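Local coordinates for protein diol-dehydratase (Roseburia inulinivorans, PDB 5I2A) that dehydrates 1,2-propanediol, probably by radical chemistry, as a B12-independent diol dehydratase of the glycyl radical enzyme family, at residues His21-Met26 with Val374-Pro379; Asp800-Pro805 with Ser828-Ile833; Gly810-Val815 with Ser819-Thr824. All coordinates share one frame; numbering follows the deposited sequence.

Contact 1. Residues His21-Met26 with Val374-Pro379; sequences HLYAKM and VFLPMP
Tyr23 meets Leu376 with the CE1 corner of its ring. The contact belongs to the large pyruvate formate lyase-like part of this glycyl radical enzyme. It joins the C-terminal end of helix 14-22 to the loop that leads from helix 362-374 into strand 380-385. It is apolar, and no hydrogen bond crosses it. The chain leaves helical geometry at Tyr23, and the side chain there sets out from CA toward the loop. Its CG stands beside the backbone N, opposite the carbonyl carbon (chi1 -73°), and this sends the ring outward to the leucine. The two side chains run antiparallel, one alongside the other. Tyr23 CE1 lies 3.7 Å from Leu376 CD2 and 4.0 Å from Leu376 CD1, so both methyls of the fork share one ring corner. Leu376 CD2 also reaches the hydroxyl end of the ring, 4.0 Å from Tyr23 CZ. The approach to the ring is oblique. Leu376 has an extended chain (chi2 -178°), which carries CD1 on toward the helix end. There Leu22 CD1 comes within 4.3 Å of Leu376 CD1, a looser touch. Leu22 and Leu376 are both buried. Val19 of helix 14-22 and Asn324 also touch Leu376, and Val321 of helix 309-323 touches Leu22. Tyr23 is partly exposed; it meets Arg83, and a bound di(hydroxyethyl)ether, probably from the crystallisation liquor, lies about 3 Å from its side chain. Pro377 meets the Tyr23 hydroxyl head-on, its ring atom CD 3.9 Å from Tyr23 OH.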
ATOM      1  N   HIS A  21      40.907  20.440   6.592  1.00 17.23           N
ATOM      2  CA  HIS A  21      40.803  18.992   6.485  1.00 18.77           C
ATOM      3  C   HIS A  21      39.602  18.575   5.612  1.00 19.81           C
ATOM      4  O   HIS A  21      39.728  17.669   4.795  1.00 19.16           O
ATOM      5  CB  HIS A  21      40.701  18.354   7.865  1.00 17.97           C
ATOM      6  CG  HIS A  21      40.625  16.860   7.829  1.00 19.79           C
ATOM      7  ND1 HIS A  21      41.670  16.071   7.396  1.00 19.31           N
ATOM      8  CD2 HIS A  21      39.618  16.009   8.147  1.00 15.85           C
ATOM      9  CE1 HIS A  21      41.318  14.799   7.468  1.00 17.60           C
ATOM     10  NE2 HIS A  21      40.077  14.733   7.918  1.00 18.88           N
ATOM     11  N   LEU A  22      38.457  19.238   5.765  1.00 16.08           N
ATOM     12  CA  LEU A  22      37.290  18.907   4.927  1.00 18.24           C
ATOM     13  C   LEU A  22      37.642  18.979   3.459  1.00 16.26           C
ATOM     14  O   LEU A  22      37.190  18.169   2.668  1.00 17.02           O
ATOM     15  CB  LEU A  22      36.100  19.852   5.181  1.00 13.50           C
ATOM     16  CG  LEU A  22      35.387  19.774   6.529  1.00 18.51           C
ATOM     17  CD1 LEU A  22      34.031  20.499   6.451  1.00 18.40           C
ATOM     18  CD2 LEU A  22      35.206  18.328   6.988  1.00 15.03           C
ATOM     19  N   TYR A  23      38.461  19.956   3.097  1.00 14.23           N
ATOM     20  CA  TYR A  23      38.673  20.242   1.689  1.00 16.19           C
ATOM     21  C   TYR A  23      40.019  19.748   1.134  1.00 18.72           C
ATOM     22  O   TYR A  23      40.356  20.056   0.008  1.00 16.36           O
ATOM     23  CB  TYR A  23      38.527  21.751   1.452  1.00 17.76           C
ATOM     24  CG  TYR A  23      37.084  22.234   1.520  1.00 20.51           C
ATOM     25  CD1 TYR A  23      36.485  22.567   2.736  1.00 18.14           C
ATOM     26  CD2 TYR A  23      36.316  22.342   0.365  1.00 17.27           C
ATOM     27  CE1 TYR A  23      35.147  23.003   2.792  1.00 18.43           C
ATOM     28  CE2 TYR A  23      34.994  22.772   0.415  1.00 16.68           C
ATOM     29  CZ  TYR A  23      34.415  23.099   1.624  1.00 16.73           C
ATOM     30  OH  TYR A  23      33.098  23.524   1.649  1.00 17.68           O
ATOM     31  N   ALA A  24      40.753  18.956   1.908  1.00 18.36           N
ATOM     32  CA  ALA A  24      42.080  18.501   1.487  1.00 21.37           C
ATOM     33  C   ALA A  24      42.006  17.634   0.234  1.00 24.30           C
ATOM     34  O   ALA A  24      42.919  17.659  -0.587  1.00 23.49           O
ATOM     35  CB  ALA A  24      42.772  17.749   2.617  1.00 16.67           C
ATOM     36  N   LYS A  25      40.912  16.889   0.081  1.00 20.29           N
ATOM     37  CA  LYS A  25      40.700  16.064  -1.109  1.00 21.13           C
ATOM     38  C   LYS A  25      39.303  16.265  -1.710  1.00 21.73           C
ATOM     39  O   LYS A  25      38.419  16.817  -1.059  1.00 22.22           O
ATOM     40  CB  LYS A  25      40.891  14.580  -0.778  1.00 18.81           C
ATOM     41  CG  LYS A  25      42.259  14.211  -0.231  1.00 25.42           C
ATOM     42  CD  LYS A  25      42.272  12.744   0.227  1.00 34.79           C
ATOM     43  CE  LYS A  25      43.648  12.304   0.718  1.00 52.08           C
ATOM     44  NZ  LYS A  25      43.634  10.897   1.229  1.00 57.68           N
ATOM     45  N   MET A  26      39.140  15.828  -2.957  1.00 17.78           N
ATOM     46  CA  MET A  26      37.841  15.740  -3.625  1.00 21.76           C
ATOM     47  C   MET A  26      36.801  15.014  -2.794  1.00 17.39           C
ATOM     48  O   MET A  26      37.128  14.045  -2.117  1.00 17.56           O
ATOM     49  CB  MET A  26      37.956  14.977  -4.945  1.00 21.81           C
ATOM     50  CG  MET A  26      38.320  15.773  -6.131  1.00 35.73           C
ATOM     51  SD  MET A  26      37.803  14.818  -7.555  1.00 30.97           S
ATOM     52  CE  MET A  26      36.066  15.152  -7.537  1.00 18.00           C
ATOM     53  N   VAL A 374      33.696  30.217  10.536  1.00 16.29           N
ATOM     54  CA  VAL A 374      33.913  29.059   9.682  1.00 13.44           C
ATOM     55  C   VAL A 374      33.972  29.488   8.225  1.00 15.76           C
ATOM     56  O   VAL A 374      34.744  28.952   7.454  1.00 16.57           O
ATOM     57  CB  VAL A 374      32.808  27.994   9.900  1.00 17.46           C
ATOM     58  CG1 VAL A 374      32.985  26.820   8.955  1.00 11.93           C
ATOM     59  CG2 VAL A 374      32.842  27.515  11.357  1.00 16.27           C
ATOM     60  N   PHE A 375      33.150  30.474   7.877  1.00 18.24           N
ATOM     61  CA  PHE A 375      33.092  31.061   6.540  1.00 16.94           C
ATOM     62  C   PHE A 375      32.963  30.028   5.414  1.00 17.04           C
ATOM     63  O   PHE A 375      33.613  30.144   4.377  1.00 14.34           O
ATOM     64  CB  PHE A 375      34.314  31.960   6.287  1.00 16.79           C
ATOM     65  CG  PHE A 375      33.979  33.231   5.547  1.00 18.90           C
ATOM     66  CD1 PHE A 375      33.603  34.370   6.235  1.00 15.75           C
ATOM     67  CD2 PHE A 375      34.001  33.272   4.165  1.00 16.09           C
ATOM     68  CE1 PHE A 375      33.279  35.531   5.560  1.00 18.76           C
ATOM     69  CE2 PHE A 375      33.673  34.426   3.486  1.00 18.63           C
ATOM     70  CZ  PHE A 375      33.308  35.557   4.182  1.00 17.74           C
ATOM     71  N   LEU A 376      32.099  29.038   5.626  1.00 14.42           N
ATOM     72  CA  LEU A 376      31.812  28.007   4.630  1.00 11.10           C
ATOM     73  C   LEU A 376      30.379  28.201   4.110  1.00 16.35           C
ATOM     74  O   LEU A 376      29.633  28.991   4.675  1.00 15.19           O
ATOM     75  CB  LEU A 376      31.994  26.620   5.247  1.00 11.91           C
ATOM     76  CG  LEU A 376      33.457  26.202   5.404  1.00 15.08           C
ATOM     77  CD1 LEU A 376      33.531  24.783   5.975  1.00 13.40           C
ATOM     78  CD2 LEU A 376      34.202  26.316   4.061  1.00 14.13           C
ATOM     79  N   PRO A 377      29.989  27.494   3.032  1.00 13.75           N
ATOM     80  CA  PRO A 377      28.634  27.700   2.502  1.00 14.46           C
ATOM     81  C   PRO A 377      27.497  27.353   3.471  1.00 14.20           C
ATOM     82  O   PRO A 377      26.492  28.041   3.479  1.00 14.66           O
ATOM     83  CB  PRO A 377      28.595  26.760   1.298  1.00 14.38           C
ATOM     84  CG  PRO A 377      30.018  26.714   0.838  1.00 13.37           C
ATOM     85  CD  PRO A 377      30.814  26.696   2.109  1.00 13.70           C
ATOM     86  N   MET A 378      27.657  26.297   4.257  1.00 14.31           N
ATOM     87  CA  MET A 378      26.587  25.826   5.123  1.00 12.17           C
ATOM     88  C   MET A 378      26.903  26.169   6.576  1.00 17.53           C
ATOM     89  O   MET A 378      28.067  26.307   6.925  1.00 16.30           O
ATOM     90  CB  MET A 378      26.391  24.311   4.941  1.00 11.67           C
ATOM     91  CG  MET A 378      26.223  23.899   3.461  1.00 14.58           C
ATOM     92  SD  MET A 378      25.277  22.372   3.199  1.00 14.64           S
ATOM     93  CE  MET A 378      26.564  21.191   2.797  1.00 11.69           C
ATOM     94  N   PRO A 379      25.874  26.309   7.432  1.00 16.13           N
ATOM     95  CA  PRO A 379      24.439  26.236   7.130  1.00 12.09           C
ATOM     96  C   PRO A 379      23.967  27.450   6.338  1.00 13.13           C
ATOM     97  O   PRO A 379      24.697  28.447   6.243  1.00 13.70           O
ATOM     98  CB  PRO A 379      23.786  26.204   8.515  1.00 14.53           C
ATOM     99  CG  PRO A 379      24.782  26.961   9.401  1.00 16.66           C
ATOM    100  CD  PRO A 379      26.134  26.566   8.861  1.00 13.38           C
TER

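Contact 2. Residues Asp800-Pro805 with Ser828-Ile833; sequences DAQAHP and SLQDDI
Two helices near the C-terminus, 795-803 and 827-835, are tied together by polar side chains: Gln802 on the first, Gln830 and Asp831 on the second. The Gln802 side chain is extended beyond CG and spans the gap. Its NE2 uses both N-H groups. One goes to Gln830 OE1 at 3.1 Å. The other goes to Asp831 OD1 at 2.8 Å and is the straighter, with 165° at the hydrogen. Both acceptors lie close to the plane of the Gln802 amide, so the two bonds together fix its rotation. The acceptor groups are turned differently. The Gln830 amide is 52° from the Gln802 amide, and the Asp831 carboxylate stands at 76° to it. Asp831 OD1 is met nearly along its C-O bond, while Gln830 OE1 is met off to one side of its carbonyl plane. Gln802 CG also rests 3.3 Å from Gln830 OE1. These helices bracket the beta hairpin of the glycyl radical domain, one preceding its strands and one following them. The other end of the Gln830 amide faces that hairpin: NE2 donates to Phe822 O. NE2 also donates to a water at 2.9 Å, which in turn donates to Ala801 O at 3.1 Å. With an alanine here in place of Gln802, Gln830 OE1 would probably lose the N-H it accepts from this side chain, and the Asp831 carboxylate one of the bonds that orient it. Asp831 has a second partner in Lys827, whose NZ forms a salt bridge with OD2.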
ATOM      1  N   ASP A 800      38.291  38.087 -11.807  1.00 17.98           N
ATOM      2  CA  ASP A 800      39.618  37.593 -11.434  1.00 16.44           C
ATOM      3  C   ASP A 800      39.557  36.161 -10.884  1.00 19.72           C
ATOM      4  O   ASP A 800      40.475  35.370 -11.106  1.00 18.11           O
ATOM      5  CB  ASP A 800      40.289  38.505 -10.401  1.00 16.57           C
ATOM      6  CG  ASP A 800      41.809  38.305 -10.350  1.00 19.29           C
ATOM      7  OD1 ASP A 800      42.412  38.156 -11.422  1.00 20.33           O
ATOM      8  OD2 ASP A 800      42.398  38.284  -9.254  1.00 16.35           O
ATOM      9  N   ALA A 801      38.488  35.834 -10.161  1.00 15.07           N
ATOM     10  CA  ALA A 801      38.327  34.490  -9.608  1.00 17.46           C
ATOM     11  C   ALA A 801      38.074  33.471 -10.723  1.00 18.81           C
ATOM     12  O   ALA A 801      38.426  32.299 -10.595  1.00 22.85           O
ATOM     13  CB  ALA A 801      37.192  34.453  -8.584  1.00 16.38           C
ATOM     14  N   GLN A 802      37.485  33.927 -11.823  1.00 18.60           N
ATOM     15  CA  GLN A 802      37.355  33.090 -13.003  1.00 20.38           C
ATOM     16  C   GLN A 802      38.699  32.849 -13.661  1.00 22.20           C
ATOM     17  O   GLN A 802      39.009  31.725 -14.025  1.00 25.73           O
ATOM     18  CB  GLN A 802      36.402  33.710 -14.020  1.00 22.86           C
ATOM     19  CG  GLN A 802      34.938  33.507 -13.698  1.00 20.47           C
ATOM     20  CD  GLN A 802      34.038  33.817 -14.881  1.00 25.22           C
ATOM     21  OE1 GLN A 802      34.266  34.778 -15.609  1.00 22.57           O
ATOM     22  NE2 GLN A 802      33.012  32.988 -15.087  1.00 17.21           N
ATOM     23  N   ALA A 803      39.492  33.909 -13.801  1.00 21.50           N
ATOM     24  CA  ALA A 803      40.784  33.827 -14.477  1.00 22.36           C
ATOM     25  C   ALA A 803      41.839  33.110 -13.640  1.00 24.25           C
ATOM     26  O   ALA A 803      42.683  32.400 -14.175  1.00 23.93           O
ATOM     27  CB  ALA A 803      41.271  35.228 -14.847  1.00 19.65           C
ATOM     28  N   HIS A 804      41.792  33.300 -12.326  1.00 22.08           N
ATOM     29  CA  HIS A 804      42.786  32.726 -11.431  1.00 19.45           C
ATOM     30  C   HIS A 804      42.133  32.142 -10.192  1.00 21.32           C
ATOM     31  O   HIS A 804      42.247  32.719  -9.115  1.00 18.74           O
ATOM     32  CB  HIS A 804      43.816  33.785 -11.017  1.00 22.91           C
ATOM     33  CG  HIS A 804      44.408  34.532 -12.170  1.00 25.96           C
ATOM     34  ND1 HIS A 804      45.431  34.020 -12.942  1.00 27.93           N
ATOM     35  CD2 HIS A 804      44.110  35.743 -12.696  1.00 25.15           C
ATOM     36  CE1 HIS A 804      45.734  34.883 -13.894  1.00 23.02           C
ATOM     37  NE2 HIS A 804      44.949  35.938 -13.766  1.00 27.14           N
ATOM     38  N   PRO A 805      41.455  30.989 -10.334  1.00 19.98           N
ATOM     39  CA  PRO A 805      40.725  30.416  -9.195  1.00 17.71           C
ATOM     40  C   PRO A 805      41.610  30.081  -8.002  1.00 18.19           C
ATOM     41  O   PRO A 805      41.137  30.075  -6.863  1.00 18.05           O
ATOM     42  CB  PRO A 805      40.089  29.138  -9.779  1.00 18.70           C
ATOM     43  CG  PRO A 805      40.892  28.822 -11.018  1.00 21.44           C
ATOM     44  CD  PRO A 805      41.315  30.179 -11.557  1.00 20.18           C
ATOM     45  N   SER A 828      29.085  28.513 -16.620  1.00 16.02           N
ATOM     46  CA  SER A 828      27.778  29.056 -16.976  1.00 16.75           C
ATOM     47  C   SER A 828      27.050  29.625 -15.742  1.00 15.00           C
ATOM     48  O   SER A 828      26.379  30.652 -15.825  1.00 15.64           O
ATOM     49  CB  SER A 828      26.924  27.994 -17.684  1.00 21.87           C
ATOM     50  OG  SER A 828      26.668  26.887 -16.842  1.00 30.01           O
ATOM     51  N   LEU A 829      27.186  28.976 -14.596  1.00 13.64           N
ATOM     52  CA  LEU A 829      26.543  29.491 -13.385  1.00 15.85           C
ATOM     53  C   LEU A 829      27.289  30.725 -12.867  1.00 13.99           C
ATOM     54  O   LEU A 829      26.676  31.713 -12.488  1.00 12.87           O
ATOM     55  CB  LEU A 829      26.464  28.406 -12.309  1.00 13.17           C
ATOM     56  CG  LEU A 829      25.854  28.826 -10.967  1.00 15.49           C
ATOM     57  CD1 LEU A 829      24.477  29.449 -11.145  1.00 12.85           C
ATOM     58  CD2 LEU A 829      25.774  27.620 -10.060  1.00 13.45           C
ATOM     59  N   GLN A 830      28.619  30.661 -12.866  1.00 14.34           N
ATOM     60  CA  GLN A 830      29.429  31.834 -12.530  1.00 17.08           C
ATOM     61  C   GLN A 830      29.053  33.031 -13.391  1.00 15.91           C
ATOM     62  O   GLN A 830      28.888  34.132 -12.883  1.00 15.48           O
ATOM     63  CB  GLN A 830      30.918  31.544 -12.712  1.00 12.68           C
ATOM     64  CG  GLN A 830      31.530  30.556 -11.729  1.00 12.94           C
ATOM     65  CD  GLN A 830      33.010  30.348 -12.021  1.00 14.01           C
ATOM     66  OE1 GLN A 830      33.470  30.665 -13.112  1.00 16.67           O
ATOM     67  NE2 GLN A 830      33.752  29.813 -11.059  1.00 13.96           N
ATOM     68  N   ASP A 831      28.922  32.814 -14.698  1.00 16.55           N
ATOM     69  CA  ASP A 831      28.552  33.905 -15.599  1.00 16.61           C
ATOM     70  C   ASP A 831      27.181  34.488 -15.260  1.00 16.52           C
ATOM     71  O   ASP A 831      26.980  35.688 -15.373  1.00 15.27           O
ATOM     72  CB  ASP A 831      28.547  33.448 -17.059  1.00 13.21           C
ATOM     73  CG  ASP A 831      29.949  33.173 -17.603  1.00 19.26           C
ATOM     74  OD1 ASP A 831      30.949  33.540 -16.946  1.00 18.25           O
ATOM     75  OD2 ASP A 831      30.034  32.609 -18.711  1.00 20.22           O
ATOM     76  N   ASP A 832      26.234  33.631 -14.876  1.00 16.64           N
ATOM     77  CA  ASP A 832      24.909  34.112 -14.517  1.00 13.85           C
ATOM     78  C   ASP A 832      25.006  35.047 -13.311  1.00 14.64           C
ATOM     79  O   ASP A 832      24.394  36.102 -13.278  1.00 15.03           O
ATOM     80  CB  ASP A 832      23.950  32.952 -14.216  1.00 14.50           C
ATOM     81  CG  ASP A 832      22.495  33.410 -14.131  1.00 18.04           C
ATOM     82  OD1 ASP A 832      22.030  34.068 -15.075  1.00 17.57           O
ATOM     83  OD2 ASP A 832      21.822  33.123 -13.123  1.00 21.93           O
ATOM     84  N   ILE A 833      25.796  34.639 -12.328  1.00 16.71           N
ATOM     85  CA  ILE A 833      25.960  35.406 -11.103  1.00 15.40           C
ATOM     86  C   ILE A 833      26.659  36.737 -11.397  1.00 17.01           C
ATOM     87  O   ILE A 833      26.259  37.785 -10.890  1.00 15.43           O
ATOM     88  CB  ILE A 833      26.735  34.579 -10.056  1.00 15.97           C
ATOM     89  CG1 ILE A 833      25.882  33.367  -9.641  1.00 17.41           C
ATOM     90  CG2 ILE A 833      27.116  35.437  -8.843  1.00 16.90           C
ATOM     91  CD1 ILE A 833      26.531  32.424  -8.656  1.00 13.56           C
TER
HETATM   92  O   HOH W   1      36.678  29.806 -11.205  1.00 23.30           O

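Contact 3. Residues Gly810-Val815 with Ser819-Thr824; sequences GLIVRV and SALFTT
Val813 and Ala820 form the hydrogen-bonded pair at the middle of a two-stranded antiparallel hairpin. Val813 N donates to Ala820 O at 2.9 Å, and Ala820 N returns a bond to Val813 O at 3.0 Å. Phe822 N adds a third, to Leu811 O. The non-hydrogen-bonded pairs Ile812-Leu821 and Arg814-Ser819 put their side chains on one face. Val813 and Ala820 occupy the other. On the first face, Ile812 straddles two neighbours. Its CD1 meets Leu821 CD2 at 3.6 Å, and its CG2 fits against Ser819 CB, also at 3.6 Å. The Arg814 chain bends at chi2 (61°), which brings NH1 back to Ser819 OG at 3.1 Å, in the guanidinium plane. Ser819 OG also hydrogen-bonds to Ile405 O, a carbonyl that can only accept, and Arg814 NE is held by Gln789 OE1. On the opposite face, Phe822 packs beside the strand, against Val813 and Leu811. Its CD1 packs on the two methyls of Val813, 3.7 Å from Val813 CG1. Val813 CG2 lies at the ring edge. Leu811 lies alongside Phe822 and points the same way, with Leu811 CD2 3.9 Å from Phe822 CB. At the turn end, the small Ala820 methyl receives Val815 CG2 at 4.0 Å. The turn between these strands holds Gly817, the predicted radical residue. Helix 795-803 packs on Leu811, Val813 and Phe822 through Leu798, Ala801 and Gln802; helix 827-835 reaches Val813 and Phe822 through Ile833 and Ile834, and Leu407 covers Arg814 and Ser819.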
ATOM      1  N   GLY A 810      38.663  30.307  -1.153  1.00 15.59           N
ATOM      2  CA  GLY A 810      37.684  30.515  -0.092  1.00 14.23           C
ATOM      3  C   GLY A 810      36.556  31.479  -0.434  1.00 14.75           C
ATOM      4  O   GLY A 810      35.711  31.785   0.406  1.00 18.04           O
ATOM      5  N   LEU A 811      36.542  31.974  -1.661  1.00 13.37           N
ATOM      6  CA  LEU A 811      35.564  32.989  -2.038  1.00 13.55           C
ATOM      7  C   LEU A 811      34.147  32.393  -2.082  1.00 16.46           C
ATOM      8  O   LEU A 811      33.918  31.403  -2.759  1.00 13.70           O
ATOM      9  CB  LEU A 811      35.917  33.595  -3.391  1.00 13.16           C
ATOM     10  CG  LEU A 811      34.914  34.623  -3.915  1.00 17.63           C
ATOM     11  CD1 LEU A 811      34.930  35.875  -3.031  1.00 17.15           C
ATOM     12  CD2 LEU A 811      35.221  34.959  -5.354  1.00 17.17           C
ATOM     13  N   ILE A 812      33.224  32.995  -1.337  1.00 16.80           N
ATOM     14  CA  ILE A 812      31.825  32.569  -1.304  1.00 17.85           C
ATOM     15  C   ILE A 812      30.966  33.560  -2.083  1.00 18.45           C
ATOM     16  O   ILE A 812      31.186  34.762  -1.985  1.00 15.84           O
ATOM     17  CB  ILE A 812      31.271  32.488   0.149  1.00 16.82           C
ATOM     18  CG1 ILE A 812      32.148  31.603   1.038  1.00 18.38           C
ATOM     19  CG2 ILE A 812      29.794  32.070   0.164  1.00 15.60           C
ATOM     20  CD1 ILE A 812      31.794  30.167   1.039  1.00 17.23           C
ATOM     21  N   VAL A 813      30.002  33.074  -2.862  1.00 14.23           N
ATOM     22  CA  VAL A 813      28.976  33.964  -3.398  1.00 11.94           C
ATOM     23  C   VAL A 813      27.599  33.445  -3.036  1.00 17.18           C
ATOM     24  O   VAL A 813      27.432  32.258  -2.764  1.00 14.10           O
ATOM     25  CB  VAL A 813      29.042  34.114  -4.922  1.00 14.94           C
ATOM     26  CG1 VAL A 813      30.333  34.809  -5.339  1.00 14.42           C
ATOM     27  CG2 VAL A 813      28.878  32.741  -5.611  1.00 11.78           C
ATOM     28  N   ARG A 814      26.623  34.345  -3.042  1.00 15.52           N
ATOM     29  CA  ARG A 814      25.231  33.966  -2.918  1.00 14.17           C
ATOM     30  C   ARG A 814      24.732  33.465  -4.258  1.00 17.35           C
ATOM     31  O   ARG A 814      24.868  34.170  -5.257  1.00 17.72           O
ATOM     32  CB  ARG A 814      24.372  35.147  -2.456  1.00 14.75           C
ATOM     33  CG  ARG A 814      22.970  34.735  -2.026  1.00 14.62           C
ATOM     34  CD  ARG A 814      23.027  33.768  -0.833  1.00 14.49           C
ATOM     35  NE  ARG A 814      21.698  33.424  -0.308  1.00 17.84           N
ATOM     36  CZ  ARG A 814      21.489  32.648   0.750  1.00 16.57           C
ATOM     37  NH1 ARG A 814      22.517  32.110   1.401  1.00 15.01           N
ATOM     38  NH2 ARG A 814      20.250  32.401   1.160  1.00 18.00           N
ATOM     39  N   VAL A 815      24.158  32.263  -4.292  1.00 14.04           N
ATOM     40  CA  VAL A 815      23.541  31.768  -5.520  1.00 12.69           C
ATOM     41  C   VAL A 815      22.053  32.150  -5.524  1.00 15.16           C
ATOM     42  O   VAL A 815      21.698  33.209  -6.012  1.00 17.87           O
ATOM     43  CB  VAL A 815      23.720  30.230  -5.683  1.00 15.43           C
ATOM     44  CG1 VAL A 815      23.141  29.763  -7.001  1.00 12.62           C
ATOM     45  CG2 VAL A 815      25.189  29.861  -5.605  1.00 14.55           C
ATOM     46  N   SER A 819      24.397  29.774  -0.256  1.00 12.81           N
ATOM     47  CA  SER A 819      25.702  30.275  -0.649  1.00 12.66           C
ATOM     48  C   SER A 819      26.577  29.119  -1.080  1.00 15.20           C
ATOM     49  O   SER A 819      26.315  27.971  -0.731  1.00 12.79           O
ATOM     50  CB  SER A 819      26.349  31.042   0.504  1.00 11.77           C
ATOM     51  OG  SER A 819      25.558  32.176   0.840  1.00 12.91           O
ATOM     52  N   ALA A 820      27.617  29.421  -1.846  1.00 13.63           N
ATOM     53  CA  ALA A 820      28.501  28.389  -2.340  1.00 13.11           C
ATOM     54  C   ALA A 820      29.895  28.948  -2.616  1.00 14.98           C
ATOM     55  O   ALA A 820      30.077  30.163  -2.756  1.00 13.90           O
ATOM     56  CB  ALA A 820      27.916  27.757  -3.595  1.00 13.52           C
ATOM     57  N   LEU A 821      30.875  28.058  -2.664  1.00 12.94           N
ATOM     58  CA  LEU A 821      32.221  28.444  -3.059  1.00 13.87           C
ATOM     59  C   LEU A 821      32.214  28.732  -4.563  1.00 14.55           C
ATOM     60  O   LEU A 821      31.860  27.869  -5.369  1.00 12.94           O
ATOM     61  CB  LEU A 821      33.225  27.344  -2.692  1.00 13.86           C
ATOM     62  CG  LEU A 821      33.495  27.239  -1.184  1.00 15.31           C
ATOM     63  CD1 LEU A 821      34.100  25.903  -0.833  1.00 15.71           C
ATOM     64  CD2 LEU A 821      34.427  28.384  -0.749  1.00 15.81           C
ATOM     65  N   PHE A 822      32.567  29.960  -4.920  1.00 13.89           N
ATOM     66  CA  PHE A 822      32.507  30.434  -6.308  1.00 11.95           C
ATOM     67  C   PHE A 822      33.271  29.553  -7.282  1.00 16.32           C
ATOM     68  O   PHE A 822      32.793  29.279  -8.388  1.00 14.20           O
ATOM     69  CB  PHE A 822      33.044  31.865  -6.407  1.00 13.78           C
ATOM     70  CG  PHE A 822      32.850  32.498  -7.763  1.00 13.16           C
ATOM     71  CD1 PHE A 822      31.594  32.872  -8.198  1.00 15.07           C
ATOM     72  CD2 PHE A 822      33.928  32.710  -8.601  1.00 15.49           C
ATOM     73  CE1 PHE A 822      31.409  33.457  -9.445  1.00 14.11           C
ATOM     74  CE2 PHE A 822      33.755  33.296  -9.843  1.00 16.27           C
ATOM     75  CZ  PHE A 822      32.495  33.668 -10.269  1.00 15.05           C
ATOM     76  N   THR A 823      34.464  29.117  -6.883  1.00 14.14           N
ATOM     77  CA  THR A 823      35.277  28.334  -7.799  1.00 15.33           C
ATOM     78  C   THR A 823      34.848  26.862  -7.825  1.00 20.16           C
ATOM     79  O   THR A 823      35.467  26.074  -8.513  1.00 20.06           O
ATOM     80  CB  THR A 823      36.801  28.412  -7.475  1.00 15.49           C
ATOM     81  OG1 THR A 823      37.063  27.869  -6.179  1.00 17.39           O
ATOM     82  CG2 THR A 823      37.300  29.855  -7.530  1.00 16.34           C
ATOM     83  N   THR A 824      33.802  26.484  -7.086  1.00 18.40           N
ATOM     84  CA  THR A 824      33.231  25.142  -7.266  1.00 18.90           C
ATOM     85  C   THR A 824      32.041  25.184  -8.221  1.00 17.53           C
ATOM     86  O   THR A 824      31.417  24.167  -8.488  1.00 19.25           O
ATOM     87  CB  THR A 824      32.761  24.485  -5.938  1.00 17.43           C
ATOM     88  OG1 THR A 824      31.638  25.201  -5.404  1.00 19.46           O
ATOM     89  CG2 THR A 824      33.886  24.444  -4.915  1.00 14.99           C
TER
HETATM   90  O   HOH W   2      35.640  29.802  -4.240  1.00 15.10           O

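Contact 3 lies between the other two and touches both. Its centre is about 11 Å from that of contact 1 and about 10 Å from that of contact 2. Contacts 1 and 2 do not touch; their nearest atoms are about 12 Å apart. Toward contact 1, Pro377 CB lies 3.3 Å from Ser819 O, and Tyr23 CE2 packs on Leu821 CD1 at 3.5 Å. Toward contact 2, Ala801 CB meets Phe822 CD2 at 3.7 Å and Leu811 CD2 at 3.8 Å. The hairpin carrying Gly817, the predicted radical site, is thus flanked by the 374-379 loop and by two C-terminal helices. The radical itself is not present in this structure.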